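Local structure of NAD nucleotidase (Haemophilus influenzae, 3ZTV) at residues V128-S133 against N138-Y143; D144-T147 against K152-I155. The protein degrades NAD to adenosine and nicotinamide riboside in the periplasm, acting both as an NAD pyrophosphatase and as a 5'-nucleotidase. One frame throughout, in Å; residues are numbered along the deposited sequence.

Interaction 1 (V128-S133 against N138-Y143); sequences VIPDKS and NKWKPY
Trp140 meets Val128 and Pro130 with two different parts of its indole: the pyrrole N-H bonds to the backbone of the strand, and the benzo ring packs against its side chains. The polar part is a single hydrogen bond from Trp140 NE1 to Val128 O, 2.9 Å long, with an angle of 155° at the hydrogen. The oxygen lies at the edge of the indole, in the plane of the ring, where the N-H points. Seen from the acceptor, the donor is tilted 23° from the carbonyl plane.

The apolar part centres on CZ2 of the benzo ring and its neighbours CH2 and CE2. Pro130 CG comes within 3.4 Å of Trp140 CZ2, and Pro130 CD lies 3.5 Å from the same CZ2. The two side chains arrive from opposite directions, and CG sits obliquely to the indole. Val128 adds its CG1 branch, 3.9 Å from Trp140 CZ2, with this methyl anti to the backbone N (chi1 -176°) and the two side chains crossing at about a right angle. The in-plane bond and the contacts along the benzo side would together probably limit how far the indole can turn.

The contact buries 165 Å² in all, with Trp140 contributing the most. Beyond the two segments, Leu112 and Leu116 of helix 108-116 also touch the indole, while Val128 packs on Val174 and Phe176 of the antiparallel partner strand 174-176. The side chain of Val128 is about 12 Å from a bound zinc ion, so the contact lies outside the metal's first shell. A tryptophan indole N-H bonded to a strand carbonyl thus holds the loop before strand 143-148 against the short strand 128-130, within the calcineurin-like phosphoesterase region.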
# COMPACT_ATOMS: atom_id res chain seq x y z
N VAL A 128 6.92 -9.91 5.44
CA VAL A 128 6.94 -9.95 6.89
C VAL A 128 8.40 -9.77 7.29
O VAL A 128 9.23 -10.65 7.03
CB VAL A 128 6.38 -11.29 7.42
CG1 VAL A 128 6.31 -11.26 8.94
CG2 VAL A 128 5.00 -11.57 6.81
N ILE A 129 8.73 -8.62 7.87
CA ILE A 129 10.13 -8.22 8.01
C ILE A 129 10.44 -7.76 9.45
O ILE A 129 9.98 -6.71 9.88
CB ILE A 129 10.52 -7.10 7.00
CG1 ILE A 129 10.11 -7.48 5.57
CG2 ILE A 129 12.01 -6.85 7.03
CD1 ILE A 129 10.42 -6.39 4.52
N PRO A 130 11.21 -8.57 10.21
CA PRO A 130 11.50 -8.16 11.59
C PRO A 130 12.60 -7.10 11.68
O PRO A 130 13.58 -7.14 10.92
CB PRO A 130 11.97 -9.46 12.24
CG PRO A 130 11.38 -10.55 11.40
CD PRO A 130 11.48 -9.99 10.00
N ASP A 131 12.42 -6.17 12.61
CA ASP A 131 13.45 -5.19 12.93
C ASP A 131 14.63 -5.88 13.60
O ASP A 131 14.51 -7.01 14.10
CB ASP A 131 12.90 -4.09 13.85
CG ASP A 131 11.88 -3.20 13.17
OD1 ASP A 131 11.93 -3.04 11.94
OD2 ASP A 131 11.04 -2.61 13.89
N LYS A 132 15.77 -5.20 13.60
CA LYS A 132 17.01 -5.70 14.15
C LYS A 132 16.90 -6.29 15.56
O LYS A 132 17.48 -7.34 15.84
CB LYS A 132 18.05 -4.58 14.13
CG LYS A 132 19.38 -4.93 14.75
CD LYS A 132 20.32 -3.73 14.73
CE LYS A 132 21.72 -4.10 15.20
NZ LYS A 132 22.67 -3.00 14.89
N SER A 133 16.15 -5.63 16.43
CA SER A 133 16.10 -6.07 17.83
C SER A 133 15.12 -7.22 18.04
O SER A 133 15.09 -7.82 19.11
CB SER A 133 15.78 -4.89 18.76
OG SER A 133 16.94 -4.12 19.05
N ASN A 138 16.61 -12.11 11.13
CA ASN A 138 17.45 -13.05 10.39
C ASN A 138 17.05 -14.53 10.51
O ASN A 138 17.90 -15.41 10.40
CB ASN A 138 18.93 -12.90 10.78
CG ASN A 138 19.57 -11.65 10.21
OD1 ASN A 138 20.52 -11.11 10.79
ND2 ASN A 138 19.06 -11.18 9.08
N LYS A 139 15.77 -14.80 10.73
CA LYS A 139 15.31 -16.19 10.84
C LYS A 139 14.71 -16.70 9.53
O LYS A 139 14.43 -17.89 9.39
CB LYS A 139 14.31 -16.33 11.98
CG LYS A 139 14.89 -16.09 13.37
CD LYS A 139 16.03 -17.04 13.70
CE LYS A 139 16.52 -16.85 15.14
NZ LYS A 139 17.71 -17.70 15.42
N TRP A 140 14.50 -15.80 8.57
CA TRP A 140 14.04 -16.18 7.23
C TRP A 140 14.50 -15.15 6.23
O TRP A 140 15.00 -14.08 6.61
CB TRP A 140 12.53 -16.33 7.19
CG TRP A 140 11.74 -15.10 7.54
CD1 TRP A 140 11.43 -14.02 6.72
CD2 TRP A 140 11.10 -14.83 8.80
NE1 TRP A 140 10.64 -13.12 7.39
CE2 TRP A 140 10.44 -13.58 8.68
CE3 TRP A 140 11.03 -15.51 10.02
CZ2 TRP A 140 9.70 -13.04 9.72
CZ3 TRP A 140 10.31 -14.96 11.05
CH2 TRP A 140 9.66 -13.73 10.91
N LYS A 141 14.34 -15.47 4.95
CA LYS A 141 14.72 -14.60 3.84
C LYS A 141 13.50 -14.27 2.98
O LYS A 141 12.52 -15.02 3.01
CB LYS A 141 15.80 -15.27 2.98
CG LYS A 141 17.11 -15.45 3.73
CD LYS A 141 18.21 -15.98 2.83
CE LYS A 141 18.08 -17.48 2.63
NZ LYS A 141 19.17 -18.03 1.77
N PRO A 142 13.55 -13.17 2.22
CA PRO A 142 12.39 -12.85 1.37
C PRO A 142 12.25 -13.76 0.15
O PRO A 142 11.13 -13.99 -0.32
CB PRO A 142 12.67 -11.40 0.94
CG PRO A 142 14.17 -11.26 1.03
CD PRO A 142 14.54 -12.07 2.25
N TYR A 143 13.35 -14.28 -0.37
CA TYR A 143 13.32 -15.13 -1.56
C TYR A 143 14.56 -16.02 -1.58
O TYR A 143 15.48 -15.84 -0.78
CB TYR A 143 13.25 -14.30 -2.86
CG TYR A 143 14.56 -13.60 -3.20
CD1 TYR A 143 14.94 -12.41 -2.57
CD2 TYR A 143 15.43 -14.14 -4.15
CE1 TYR A 143 16.13 -11.77 -2.88
CE2 TYR A 143 16.64 -13.51 -4.46
CZ TYR A 143 16.98 -12.32 -3.82
OH TYR A 143 18.17 -11.68 -4.12

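Interaction 2 (D144-T147 against K152-I155); sequences DIFT and KIAI
Asp144 and Ile155 form one hydrogen-bonded pair of an antiparallel hairpin, and Phe146 and Ile153 form the next. Each pair has two backbone bonds: Asp144 N to Ile155 O and Ile155 N to Asp144 O are both 2.9 Å, while Phe146 N to Ile153 O (2.9 Å) is matched by Ile153 N to Phe146 O (2.8 Å). At the non-hydrogen-bonded pair between them, Ile145 with Ala154, the CA-H groups of these two residues face Ile153 O and Asp144 O respectively. In this beta hairpin of a mixed six-stranded sheet, 143-148 is the outermost strand within this chain and 151-159 joins it to 198-203; the N-to-C directions of segments 144-147 and 152-155 differ by 150°, 30° short of exactly antiparallel.

Apolar contacts follow the alternation of side chains. On the face carrying Phe146, Ile153 makes a CH-pi contact: its CB lies 4.0 Å from the ring centroid, 23° off the normal. Ile153 CG2 reaches Phe146 CZ at 3.6 Å. Phe146 CG stands between its own backbone N and carbonyl carbon (chi1 59°), swinging the ring over the neighbouring strand; Ile155 CG2 approaches the ring edge. On the other face, Ile145 CG2 touches Lys152 CB at 3.9 Å.

For the polar ends, Asp144 OD2 hydrogen-bonds Tyr97 OH, and Lys152 NZ bonds Gln193 O.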
# COMPACT_ATOMS: atom_id res chain seq x y z
N ASP A 144 14.56 -16.99 -2.49
CA ASP A 144 15.76 -17.76 -2.79
C ASP A 144 15.81 -18.01 -4.30
O ASP A 144 14.79 -17.95 -4.99
CB ASP A 144 15.80 -19.09 -2.01
CG ASP A 144 17.18 -19.73 -2.02
OD1 ASP A 144 18.18 -18.98 -1.97
OD2 ASP A 144 17.28 -20.97 -2.06
N ILE A 145 17.02 -18.24 -4.82
CA ILE A 145 17.20 -18.60 -6.23
C ILE A 145 17.87 -19.95 -6.31
O ILE A 145 18.90 -20.18 -5.67
CB ILE A 145 18.09 -17.56 -6.95
CG1 ILE A 145 17.38 -16.21 -7.05
CG2 ILE A 145 18.47 -18.07 -8.35
CD1 ILE A 145 18.31 -15.04 -7.40
N PHE A 146 17.29 -20.87 -7.07
CA PHE A 146 17.93 -22.16 -7.29
C PHE A 146 18.13 -22.38 -8.79
O PHE A 146 17.52 -21.70 -9.61
CB PHE A 146 17.15 -23.30 -6.63
CG PHE A 146 15.74 -23.45 -7.13
CD1 PHE A 146 14.71 -22.73 -6.54
CD2 PHE A 146 15.44 -24.31 -8.17
CE1 PHE A 146 13.40 -22.87 -7.00
CE2 PHE A 146 14.14 -24.45 -8.62
CZ PHE A 146 13.12 -23.73 -8.03
N THR A 147 19.00 -23.32 -9.13
CA THR A 147 19.35 -23.55 -10.52
C THR A 147 18.92 -24.94 -10.95
O THR A 147 19.21 -25.93 -10.28
CB THR A 147 20.86 -23.35 -10.77
OG1 THR A 147 21.20 -21.98 -10.56
CG2 THR A 147 21.23 -23.75 -12.18
N LYS A 152 18.18 -20.21 -13.80
CA LYS A 152 17.80 -19.70 -12.50
C LYS A 152 16.29 -19.61 -12.33
O LYS A 152 15.58 -19.13 -13.21
CB LYS A 152 18.46 -18.34 -12.24
CG LYS A 152 19.98 -18.42 -12.14
CD LYS A 152 20.60 -17.13 -11.64
CE LYS A 152 20.60 -16.07 -12.71
NZ LYS A 152 21.47 -14.92 -12.33
N ILE A 153 15.80 -20.09 -11.19
CA ILE A 153 14.40 -19.97 -10.83
C ILE A 153 14.32 -19.32 -9.46
O ILE A 153 15.01 -19.73 -8.53
CB ILE A 153 13.69 -21.34 -10.82
CG1 ILE A 153 13.84 -22.03 -12.18
CG2 ILE A 153 12.23 -21.19 -10.44
CD1 ILE A 153 13.15 -23.38 -12.29
N ALA A 154 13.50 -18.28 -9.34
CA ALA A 154 13.33 -17.61 -8.05
C ALA A 154 12.05 -18.07 -7.37
O ALA A 154 11.04 -18.32 -8.02
CB ALA A 154 13.30 -16.10 -8.25
N ILE A 155 12.12 -18.18 -6.04
CA ILE A 155 10.93 -18.43 -5.25
C ILE A 155 10.81 -17.36 -4.17
O ILE A 155 11.79 -17.06 -3.46
CB ILE A 155 10.90 -19.86 -4.68
CG1 ILE A 155 9.61 -20.10 -3.90
CG2 ILE A 155 12.14 -20.14 -3.86
CD1 ILE A 155 9.30 -21.57 -3.64

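Along the chain, the residues of interaction 1 are complete before those of interaction 2 begin, and both lie within the calcineurin-like phosphoesterase region. Their centres are 19 Å apart, yet they meet where Tyr143 CB packs 3.2 Å from Ile155 O. Strand 143-148 connects them: its first residue ends the 138-143 segment, and the next four form the outer side of the hairpin. Strand 128-130 belongs to a separate two-stranded sheet, whereas the hairpin edges the six-stranded one, so the chain passes from one sheet to the other. The second subunit approaches this region: Tyr143 O accepts a hydrogen bond from Gln192 NE2 of that subunit.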